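Local coordinates for protein N-acetyltransferase (PDB 4LUA) that probably transfers an acetyl group from acetyl-CoA to an amine of its substrate, as a GNAT-family N-acetyltransferase, at residues A110-S124 and Y154-N166. Residues are numbered along the deposited sequence; the frame is centred on the assembly and turned at random.
Sequences ARQNNYESLLTSIVS and YFDEHWLFYDLIN
Strands 117-123 and 154-163 run antiparallel, their axes 4.4 Å apart at closest approach, with paired backbone bonds at Leu-118/Tyr-162, Thr-120/Leu-160 and Ile-122/His-158; Ser-124 N to Asp-156 O extends the ladder. This pairing belongs to the C-terminal half of the GNAT fold, where strand 153-163, which includes 154-163, lies between 117-123 and 139-150. Side chains alternate between two faces. Toward helices 96-112 and 127-135 go Leu-118, Thr-120, Ile-122 and Leu-160, mostly branched, apolar residues suited to a strand packed under helices; Tyr-162 and His-158 flank Leu-160 there. Thr-120 and Leu-160 lie side by side, CG2 of the threonine 3.8 Å from CB of the leucine, while CD1 of Ile-122 meets CD1 of Leu-160.

The other face carries Leu-119, Ser-121, Trp-159 and Phe-161. Ser-121 is small enough for the indole to lie flat across it: its CB stands 3.6 Å from the centroid of the six-membered ring of Trp-159, 6° off the ring normal, a CH-pi contact. Glu-144 holds the indole NE1 from the neighbouring strand. With chi1 at 54°, Ser-121 OG stands between its backbone N and carbonyl carbon, where two waters link it to the carboxylate of Glu-157. Farther along, Leu-119 CD2 packs 3.4 Å from Phe-161 CB.

Where helix 96-112 ends in a Schellman motif, Leu-164 fills the corner between helix and strand. Its CD1 touches Ala-110 CB at 3.7 Å and also Tyr-115 CB, and its CD2 rests against Arg-111 CB, on the side of one guanidinium face. Ser-117 adds a polar tie: its hydroxyl donates to Tyr-162 O over 2.9 Å from above the carbonyl plane, 54° out of it, while Leu-118 N reaches the same oxygen within that plane.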
ATOM      1  N   ALA A 110       0.349  11.930   5.814  1.00 17.89           N
ATOM      2  CA  ALA A 110      -0.671  12.600   5.016  1.00 18.41           C
ATOM      3  C   ALA A 110      -1.274  13.794   5.747  1.00 19.63           C
ATOM      4  O   ALA A 110      -1.466  14.894   5.159  1.00 24.69           O
ATOM      5  CB  ALA A 110      -1.746  11.597   4.675  1.00 18.67           C
ATOM      6  N   ARG A 111      -1.590  13.611   7.025  1.00 21.23           N
ATOM      7  CA  ARG A 111      -2.141  14.721   7.803  1.00 22.43           C
ATOM      8  C   ARG A 111      -1.149  15.885   7.838  1.00 27.10           C
ATOM      9  O   ARG A 111      -1.523  17.041   7.661  1.00 31.27           O
ATOM     10  CB  ARG A 111      -2.505  14.279   9.193  1.00 26.32           C
ATOM     11  CG  ARG A 111      -3.304  15.377   9.897  1.00 31.87           C
ATOM     12  CD  ARG A 111      -3.573  15.014  11.336  1.00 38.07           C
ATOM     13  NE  ARG A 111      -4.454  13.854  11.451  1.00 34.07           N
ATOM     14  CZ  ARG A 111      -4.022  12.637  11.783  1.00 29.61           C
ATOM     15  NH1 ARG A 111      -2.714  12.441  11.988  1.00 36.39           N
ATOM     16  NH2 ARG A 111      -4.883  11.619  11.873  1.00 35.97           N
ATOM     17  N   GLN A 112       0.128  15.559   7.977  1.00 27.46           N
ATOM     18  CA  GLN A 112       1.133  16.633   8.057  1.00 25.65           C
ATOM     19  C   GLN A 112       1.395  17.363   6.779  1.00 26.62           C
ATOM     20  O   GLN A 112       1.900  18.511   6.799  1.00 34.25           O
ATOM     21  CB  GLN A 112       2.430  16.072   8.552  1.00 23.58           C
ATOM     22  CG  GLN A 112       2.252  15.767   9.933  1.00 24.77           C
ATOM     23  CD  GLN A 112       3.403  15.071  10.446  1.00 28.58           C
ATOM     24  OE1 GLN A 112       4.421  14.948   9.744  1.00 36.39           O
ATOM     25  NE2 GLN A 112       3.300  14.605  11.661  1.00 31.82           N
ATOM     26  N   ASN A 113       1.105  16.720   5.664  1.00 31.17           N
ATOM     27  CA  ASN A 113       1.362  17.335   4.380  1.00 33.62           C
ATOM     28  C   ASN A 113       0.064  17.843   3.798  1.00 32.70           C
ATOM     29  O   ASN A 113      -0.043  18.088   2.610  1.00 37.64           O
ATOM     30  CB  ASN A 113       2.095  16.337   3.469  1.00 32.95           C
ATOM     31  CG  ASN A 113       3.569  16.231   3.833  1.00 41.35           C
ATOM     32  OD1 ASN A 113       4.346  17.128   3.483  1.00 48.40           O
ATOM     33  ND2 ASN A 113       3.956  15.201   4.610  1.00 30.65           N
ATOM     34  N   ASN A 114      -0.914  17.995   4.688  1.00 32.07           N
ATOM     35  CA  ASN A 114      -2.177  18.664   4.396  1.00 34.01           C
ATOM     36  C   ASN A 114      -3.025  18.003   3.308  1.00 29.12           C
ATOM     37  O   ASN A 114      -3.799  18.665   2.602  1.00 35.71           O
ATOM     38  CB  ASN A 114      -1.947  20.152   4.121  1.00 38.59           C
ATOM     39  CG  ASN A 114      -1.273  20.861   5.309  1.00 51.49           C
ATOM     40  OD1 ASN A 114      -0.133  21.345   5.202  1.00 53.75           O
ATOM     41  ND2 ASN A 114      -1.976  20.899   6.462  1.00 52.04           N
ATOM     42  N   TYR A 115      -2.907  16.684   3.224  1.00 26.76           N
ATOM     43  CA  TYR A 115      -3.764  15.874   2.365  1.00 25.18           C
ATOM     44  C   TYR A 115      -5.180  15.896   2.914  1.00 30.43           C
ATOM     45  O   TYR A 115      -5.376  16.051   4.127  1.00 28.42           O
ATOM     46  CB  TYR A 115      -3.293  14.421   2.406  1.00 26.22           C
ATOM     47  CG  TYR A 115      -2.004  14.063   1.658  1.00 30.43           C
ATOM     48  CD1 TYR A 115      -0.809  14.690   1.924  1.00 39.68           C
ATOM     49  CD2 TYR A 115      -2.001  13.032   0.740  1.00 41.11           C
ATOM     50  CE1 TYR A 115       0.361  14.326   1.242  1.00 36.13           C
ATOM     51  CE2 TYR A 115      -0.842  12.686   0.048  1.00 45.23           C
ATOM     52  CZ  TYR A 115       0.329  13.342   0.308  1.00 35.98           C
ATOM     53  OH  TYR A 115       1.478  12.963  -0.385  1.00 38.91           O
ATOM     54  N   GLU A 116      -6.180  15.733   2.036  1.00 27.15           N
ATOM     55  CA  GLU A 116      -7.574  15.820   2.460  1.00 32.90           C
ATOM     56  C   GLU A 116      -8.131  14.445   2.806  1.00 35.01           C
ATOM     57  O   GLU A 116      -8.976  14.294   3.707  1.00 37.20           O
ATOM     58  CB  GLU A 116      -8.467  16.371   1.346  1.00 44.68           C
ATOM     59  CG  GLU A 116      -8.119  17.725   0.772  1.00 53.02           C
ATOM     60  CD  GLU A 116      -9.162  18.156  -0.266  1.00 61.16           C
ATOM     61  OE1 GLU A 116      -9.745  17.261  -0.939  1.00 57.47           O
ATOM     62  OE2 GLU A 116      -9.405  19.379  -0.388  1.00 67.59           O
ATOM     63  N   SER A 117      -7.668  13.417   2.107  1.00 29.28           N
ATOM     64  CA  SER A 117      -8.167  12.096   2.434  1.00 28.57           C
ATOM     65  C   SER A 117      -7.189  11.058   1.950  1.00 27.63           C
ATOM     66  O   SER A 117      -6.249  11.384   1.173  1.00 26.81           O
ATOM     67  CB  SER A 117      -9.537  11.787   1.802  1.00 28.91           C
ATOM     68  OG  SER A 117     -10.076  10.572   2.406  1.00 34.63           O
ATOM     69  N   LEU A 118      -7.360   9.847   2.470  1.00 22.58           N
ATOM     70  CA  LEU A 118      -6.510   8.757   2.044  1.00 17.93           C
ATOM     71  C   LEU A 118      -7.498   7.705   1.626  1.00 20.42           C
ATOM     72  O   LEU A 118      -8.443   7.402   2.400  1.00 19.89           O
ATOM     73  CB  LEU A 118      -5.738   8.113   3.207  1.00 27.49           C
ATOM     74  CG  LEU A 118      -4.489   8.707   3.745  1.00 35.42           C
ATOM     75  CD1 LEU A 118      -4.139   7.902   4.990  1.00 24.68           C
ATOM     76  CD2 LEU A 118      -3.479   8.507   2.645  1.00 34.84           C
ATOM     77  N   LEU A 119      -7.319   7.113   0.427  1.00 16.52           N
ATOM     78  CA  LEU A 119      -8.206   6.005   0.001  1.00 14.51           C
ATOM     79  C   LEU A 119      -7.423   4.716  -0.146  1.00 14.51           C
ATOM     80  O   LEU A 119      -6.206   4.746  -0.358  1.00 16.58           O
ATOM     81  CB  LEU A 119      -8.791   6.339  -1.357  1.00 17.64           C
ATOM     82  CG  LEU A 119      -9.662   7.568  -1.447  1.00 27.51           C
ATOM     83  CD1 LEU A 119     -10.059   7.745  -2.925  1.00 34.90           C
ATOM     84  CD2 LEU A 119     -10.855   7.343  -0.611  1.00 32.60           C
ATOM     85  N   THR A 120      -8.062   3.586   0.081  1.00 13.95           N
ATOM     86  CA  THR A 120      -7.412   2.314  -0.192  1.00 12.18           C
ATOM     87  C   THR A 120      -8.466   1.400  -0.821  1.00 13.07           C
ATOM     88  O   THR A 120      -9.681   1.515  -0.565  1.00 13.16           O
ATOM     89  CB  THR A 120      -6.842   1.685   1.156  1.00 14.85           C
ATOM     90  OG1 THR A 120      -5.909   0.642   0.833  1.00 23.21           O
ATOM     91  CG2 THR A 120      -7.959   1.135   2.091  1.00 16.83           C
ATOM     92  N   SER A 121      -8.023   0.470  -1.684  1.00 13.68           N
ATOM     93  CA  SER A 121      -8.912  -0.485  -2.341  1.00 13.75           C
ATOM     94  C   SER A 121      -8.523  -1.896  -1.899  1.00 14.71           C
ATOM     95  O   SER A 121      -7.330  -2.181  -1.694  1.00 14.22           O
ATOM     96  CB  SER A 121      -8.847  -0.384  -3.905  1.00 15.26           C
ATOM     97  OG  SER A 121      -7.453  -0.531  -4.266  1.00 18.80           O
ATOM     98  N   ILE A 122      -9.545  -2.740  -1.699  1.00 12.72           N
ATOM     99  CA  ILE A 122      -9.267  -4.102  -1.129  1.00 11.09           C
ATOM    100  C   ILE A 122     -10.096  -5.078  -1.935  1.00 13.36           C
ATOM    101  O   ILE A 122     -11.330  -4.915  -2.120  1.00 14.38           O
ATOM    102  CB  ILE A 122      -9.692  -4.155   0.367  1.00 12.01           C
ATOM    103  CG1 ILE A 122      -8.977  -3.049   1.160  1.00 14.40           C
ATOM    104  CG2 ILE A 122      -9.344  -5.552   0.978  1.00 14.94           C
ATOM    105  CD1 ILE A 122      -9.404  -3.024   2.660  1.00 15.80           C
ATOM    106  N   VAL A 123      -9.475  -6.170  -2.414  1.00 13.48           N
ATOM    107  CA  VAL A 123     -10.274  -7.147  -3.123  1.00 14.85           C
ATOM    108  C   VAL A 123     -11.402  -7.675  -2.244  1.00 14.63           C
ATOM    109  O   VAL A 123     -11.250  -7.849  -1.013  1.00 16.15           O
ATOM    110  CB  VAL A 123      -9.373  -8.300  -3.593  1.00 18.61           C
ATOM    111  CG1 VAL A 123     -10.192  -9.508  -4.031  1.00 25.21           C
ATOM    112  CG2 VAL A 123      -8.453  -7.775  -4.747  1.00 17.90           C
ATOM    113  N   SER A 124     -12.543  -7.902  -2.858  1.00 15.53           N
ATOM    114  CA  SER A 124     -13.757  -8.007  -2.052  1.00 16.47           C
ATOM    115  C   SER A 124     -13.885  -9.108  -1.028  1.00 15.60           C
ATOM    116  O   SER A 124     -14.645  -8.932  -0.073  1.00 23.30           O
ATOM    117  CB  SER A 124     -14.983  -7.939  -2.938  1.00 23.05           C
ATOM    118  OG  SER A 124     -15.052  -9.112  -3.700  1.00 25.69           O
ATOM    119  N   TYR A 154     -10.218 -10.405 -13.429  1.00 29.79           N
ATOM    120  CA  TYR A 154     -10.819  -9.252 -12.742  1.00 30.32           C
ATOM    121  C   TYR A 154     -11.204  -9.562 -11.312  1.00 28.64           C
ATOM    122  O   TYR A 154     -11.652 -10.699 -10.996  1.00 28.59           O
ATOM    123  CB  TYR A 154     -12.122  -8.828 -13.434  1.00 35.90           C
ATOM    124  CG  TYR A 154     -11.947  -8.066 -14.722  1.00 37.98           C
ATOM    125  CD1 TYR A 154     -12.129  -8.698 -15.953  1.00 45.20           C
ATOM    126  CD2 TYR A 154     -11.615  -6.713 -14.709  1.00 36.36           C
ATOM    127  CE1 TYR A 154     -11.968  -8.012 -17.129  1.00 46.90           C
ATOM    128  CE2 TYR A 154     -11.454  -6.018 -15.904  1.00 45.82           C
ATOM    129  CZ  TYR A 154     -11.625  -6.675 -17.099  1.00 49.94           C
ATOM    130  OH  TYR A 154     -11.465  -5.990 -18.287  1.00 58.92           O
ATOM    131  N   PHE A 155     -11.112  -8.524 -10.474  1.00 23.37           N
ATOM    132  CA  PHE A 155     -11.628  -8.603  -9.102  1.00 21.40           C
ATOM    133  C   PHE A 155     -12.506  -7.420  -8.781  1.00 20.73           C
ATOM    134  O   PHE A 155     -12.231  -6.264  -9.200  1.00 22.42           O
ATOM    135  CB  PHE A 155     -10.488  -8.660  -8.076  1.00 22.89           C
ATOM    136  CG  PHE A 155      -9.708  -9.966  -8.114  1.00 23.34           C
ATOM    137  CD1 PHE A 155      -8.691 -10.147  -9.023  1.00 29.93           C
ATOM    138  CD2 PHE A 155     -10.008 -10.996  -7.241  1.00 28.46           C
ATOM    139  CE1 PHE A 155      -7.975 -11.367  -9.072  1.00 31.13           C
ATOM    140  CE2 PHE A 155      -9.294 -12.187  -7.272  1.00 34.18           C
ATOM    141  CZ  PHE A 155      -8.275 -12.359  -8.187  1.00 31.61           C
ATOM    142  N   ASP A 156     -13.561  -7.709  -8.007  1.00 20.34           N
ATOM    143  CA  ASP A 156     -14.330  -6.620  -7.388  1.00 18.33           C
ATOM    144  C   ASP A 156     -13.569  -6.104  -6.153  1.00 17.62           C
ATOM    145  O   ASP A 156     -12.816  -6.838  -5.517  1.00 15.68           O
ATOM    146  CB  ASP A 156     -15.667  -7.174  -6.884  1.00 18.85           C
ATOM    147  CG  ASP A 156     -16.497  -7.808  -7.948  1.00 27.98           C
ATOM    148  OD1 ASP A 156     -16.312  -7.490  -9.157  1.00 27.79           O
ATOM    149  OD2 ASP A 156     -17.351  -8.679  -7.576  1.00 27.71           O
ATOM    150  N   GLU A 157     -13.725  -4.820  -5.832  1.00 16.28           N
ATOM    151  CA  GLU A 157     -13.042  -4.259  -4.677  1.00 15.18           C
ATOM    152  C   GLU A 157     -13.951  -3.431  -3.810  1.00 16.55           C
ATOM    153  O   GLU A 157     -14.863  -2.730  -4.334  1.00 18.14           O
ATOM    154  CB  GLU A 157     -11.901  -3.364  -5.116  1.00 16.25           C
ATOM    155  CG  GLU A 157     -10.772  -4.156  -5.777  1.00 20.00           C
ATOM    156  CD  GLU A 157      -9.604  -3.327  -6.030  1.00 21.59           C
ATOM    157  OE1 GLU A 157      -9.690  -2.337  -6.820  1.00 22.78           O
ATOM    158  OE2 GLU A 157      -8.551  -3.641  -5.431  1.00 22.16           O
ATOM    159  N   HIS A 158     -13.661  -3.448  -2.517  1.00 14.94           N
ATOM    160  CA  HIS A 158     -14.204  -2.438  -1.592  1.00 16.33           C
ATOM    161  C   HIS A 158     -13.271  -1.236  -1.622  1.00 13.57           C
ATOM    162  O   HIS A 158     -12.035  -1.363  -1.715  1.00 14.88           O
ATOM    163  CB  HIS A 158     -14.327  -2.932  -0.152  1.00 14.30           C
ATOM    164  CG  HIS A 158     -15.404  -3.951   0.009  1.00 22.44           C
ATOM    165  ND1 HIS A 158     -15.125  -5.282   0.264  1.00 28.08           N
ATOM    166  CD2 HIS A 158     -16.744  -3.860  -0.144  1.00 25.05           C
ATOM    167  CE1 HIS A 158     -16.264  -5.959   0.306  1.00 27.85           C
ATOM    168  NE2 HIS A 158     -17.262  -5.135   0.009  1.00 29.24           N
ATOM    169  N   TRP A 159     -13.852  -0.035  -1.524  1.00 12.87           N
ATOM    170  CA  TRP A 159     -13.047   1.156  -1.370  1.00 12.93           C
ATOM    171  C   TRP A 159     -13.303   1.671   0.041  1.00 13.11           C
ATOM    172  O   TRP A 159     -14.435   1.722   0.498  1.00 13.92           O
ATOM    173  CB  TRP A 159     -13.561   2.240  -2.357  1.00 15.05           C
ATOM    174  CG  TRP A 159     -13.036   1.991  -3.729  1.00 14.14           C
ATOM    175  CD1 TRP A 159     -13.670   1.325  -4.783  1.00 17.38           C
ATOM    176  CD2 TRP A 159     -11.735   2.373  -4.197  1.00 17.67           C
ATOM    177  NE1 TRP A 159     -12.814   1.314  -5.877  1.00 18.99           N
ATOM    178  CE2 TRP A 159     -11.630   1.928  -5.545  1.00 18.19           C
ATOM    179  CE3 TRP A 159     -10.656   3.049  -3.606  1.00 20.67           C
ATOM    180  CZ2 TRP A 159     -10.463   2.162  -6.319  1.00 20.52           C
ATOM    181  CZ3 TRP A 159      -9.511   3.289  -4.374  1.00 22.28           C
ATOM    182  CH2 TRP A 159      -9.439   2.825  -5.720  1.00 22.75           C
ATOM    183  N   LEU A 160     -12.224   2.040   0.754  1.00 12.75           N
ATOM    184  CA  LEU A 160     -12.337   2.613   2.091  1.00 13.36           C
ATOM    185  C   LEU A 160     -11.620   3.946   2.091  1.00 15.20           C
ATOM    186  O   LEU A 160     -10.716   4.160   1.285  1.00 16.24           O
ATOM    187  CB  LEU A 160     -11.606   1.682   3.102  1.00 16.49           C
ATOM    188  CG  LEU A 160     -12.399   0.400   3.497  1.00 20.56           C
ATOM    189  CD1 LEU A 160     -12.370  -0.637   2.364  1.00 23.10           C
ATOM    190  CD2 LEU A 160     -11.738  -0.248   4.788  1.00 24.44           C
ATOM    191  N   PHE A 161     -11.967   4.796   3.042  1.00 16.07           N
ATOM    192  CA  PHE A 161     -11.308   6.091   3.131  1.00 16.90           C
ATOM    193  C   PHE A 161     -10.996   6.409   4.579  1.00 19.39           C
ATOM    194  O   PHE A 161     -11.677   5.937   5.513  1.00 21.12           O
ATOM    195  CB  PHE A 161     -12.195   7.210   2.543  1.00 19.16           C
ATOM    196  CG  PHE A 161     -13.398   7.542   3.393  1.00 22.06           C
ATOM    197  CD1 PHE A 161     -13.333   8.488   4.422  1.00 25.49           C
ATOM    198  CD2 PHE A 161     -14.597   6.872   3.158  1.00 31.15           C
ATOM    199  CE1 PHE A 161     -14.477   8.776   5.223  1.00 28.46           C
ATOM    200  CE2 PHE A 161     -15.751   7.158   3.942  1.00 32.31           C
ATOM    201  CZ  PHE A 161     -15.681   8.107   4.964  1.00 35.37           C
ATOM    202  N   TYR A 162     -10.012   7.310   4.767  1.00 17.99           N
ATOM    203  CA  TYR A 162      -9.748   7.865   6.096  1.00 18.86           C
ATOM    204  C   TYR A 162      -9.908   9.365   5.981  1.00 21.05           C
ATOM    205  O   TYR A 162      -9.256  10.024   5.134  1.00 22.68           O
ATOM    206  CB  TYR A 162      -8.292   7.507   6.524  1.00 18.55           C
ATOM    207  CG  TYR A 162      -7.987   7.922   7.939  1.00 18.75           C
ATOM    208  CD1 TYR A 162      -7.689   9.224   8.239  1.00 20.57           C
ATOM    209  CD2 TYR A 162      -7.952   6.963   8.961  1.00 18.01           C
ATOM    210  CE1 TYR A 162      -7.430   9.603   9.547  1.00 21.51           C
ATOM    211  CE2 TYR A 162      -7.691   7.332  10.271  1.00 19.38           C
ATOM    212  CZ  TYR A 162      -7.434   8.652  10.549  1.00 20.59           C
ATOM    213  OH  TYR A 162      -7.160   9.092  11.850  1.00 23.92           O
ATOM    214  N   ASP A 163     -10.718   9.880   6.901  1.00 23.81           N
ATOM    215  CA  ASP A 163     -11.115  11.272   6.953  1.00 25.28           C
ATOM    216  C   ASP A 163     -10.013  12.076   7.590  1.00 25.76           C
ATOM    217  O   ASP A 163      -9.920  12.087   8.839  1.00 30.54           O
ATOM    218  CB  ASP A 163     -12.407  11.399   7.773  1.00 28.51           C
ATOM    219  CG  ASP A 163     -12.899  12.820   7.862  1.00 39.27           C
ATOM    220  OD1 ASP A 163     -14.035  12.993   8.355  1.00 48.07           O
ATOM    221  OD2 ASP A 163     -12.174  13.765   7.452  1.00 37.27           O
ATOM    222  N   LEU A 164      -9.234  12.824   6.792  1.00 27.08           N
ATOM    223  CA  LEU A 164      -8.121  13.627   7.361  1.00 29.37           C
ATOM    224  C   LEU A 164      -8.489  15.026   7.719  1.00 43.98           C
ATOM    225  O   LEU A 164      -7.671  15.742   8.309  1.00 47.11           O
ATOM    226  CB  LEU A 164      -6.929  13.697   6.404  1.00 29.70           C
ATOM    227  CG  LEU A 164      -6.154  12.411   6.172  1.00 30.56           C
ATOM    228  CD1 LEU A 164      -5.274  12.505   4.910  1.00 29.01           C
ATOM    229  CD2 LEU A 164      -5.300  12.108   7.422  1.00 33.88           C
ATOM    230  N   ILE A 165      -9.691  15.418   7.331  1.00 36.65           N
ATOM    231  CA  ILE A 165     -10.196  16.750   7.612  1.00 45.80           C
ATOM    232  C   ILE A 165     -10.556  16.850   9.094  1.00 55.15           C
ATOM    233  O   ILE A 165     -10.261  17.864   9.774  1.00 55.15           O
ATOM    234  CB  ILE A 165     -11.394  17.025   6.687  1.00 45.42           C
ATOM    235  CG1 ILE A 165     -10.864  17.420   5.293  1.00 50.65           C
ATOM    236  CG2 ILE A 165     -12.337  18.095   7.282  1.00 53.66           C
ATOM    237  CD1 ILE A 165     -11.671  16.931   4.131  1.00 47.05           C
ATOM    238  N   ASN A 166     -11.176  15.778   9.592  1.00 53.36           N
ATOM    239  CA  ASN A 166     -11.615  15.700  10.989  1.00 56.09           C
ATOM    240  C   ASN A 166     -10.854  14.611  11.735  1.00 52.34           C
ATOM    241  O   ASN A 166     -10.156  13.793  11.107  1.00 50.98           O
ATOM    242  CB  ASN A 166     -13.111  15.419  11.058  1.00 55.49           C
ATOM    243  CG  ASN A 166     -13.910  16.301  10.132  1.00 60.60           C
ATOM    244  OD1 ASN A 166     -13.944  17.535  10.293  1.00 54.31           O
ATOM    245  ND2 ASN A 166     -14.575  15.680   9.160  1.00 62.38           N
TER
HETATM  246  O   HOH W   1      -7.569  13.065  11.383  1.00 38.04           O
HETATM  247  O   HOH W   2      -7.705  -0.849  -7.090  1.00 30.20           O
HETATM  248  O   HOH W   3      -5.683  -3.098  -4.981  1.00 36.50           O
HETATM  249  O   HOH W   4     -12.702  -6.387   1.080  1.00 24.70           O
HETATM  250  O   HOH W   5     -17.460  -9.814  -5.063  1.00 34.48           O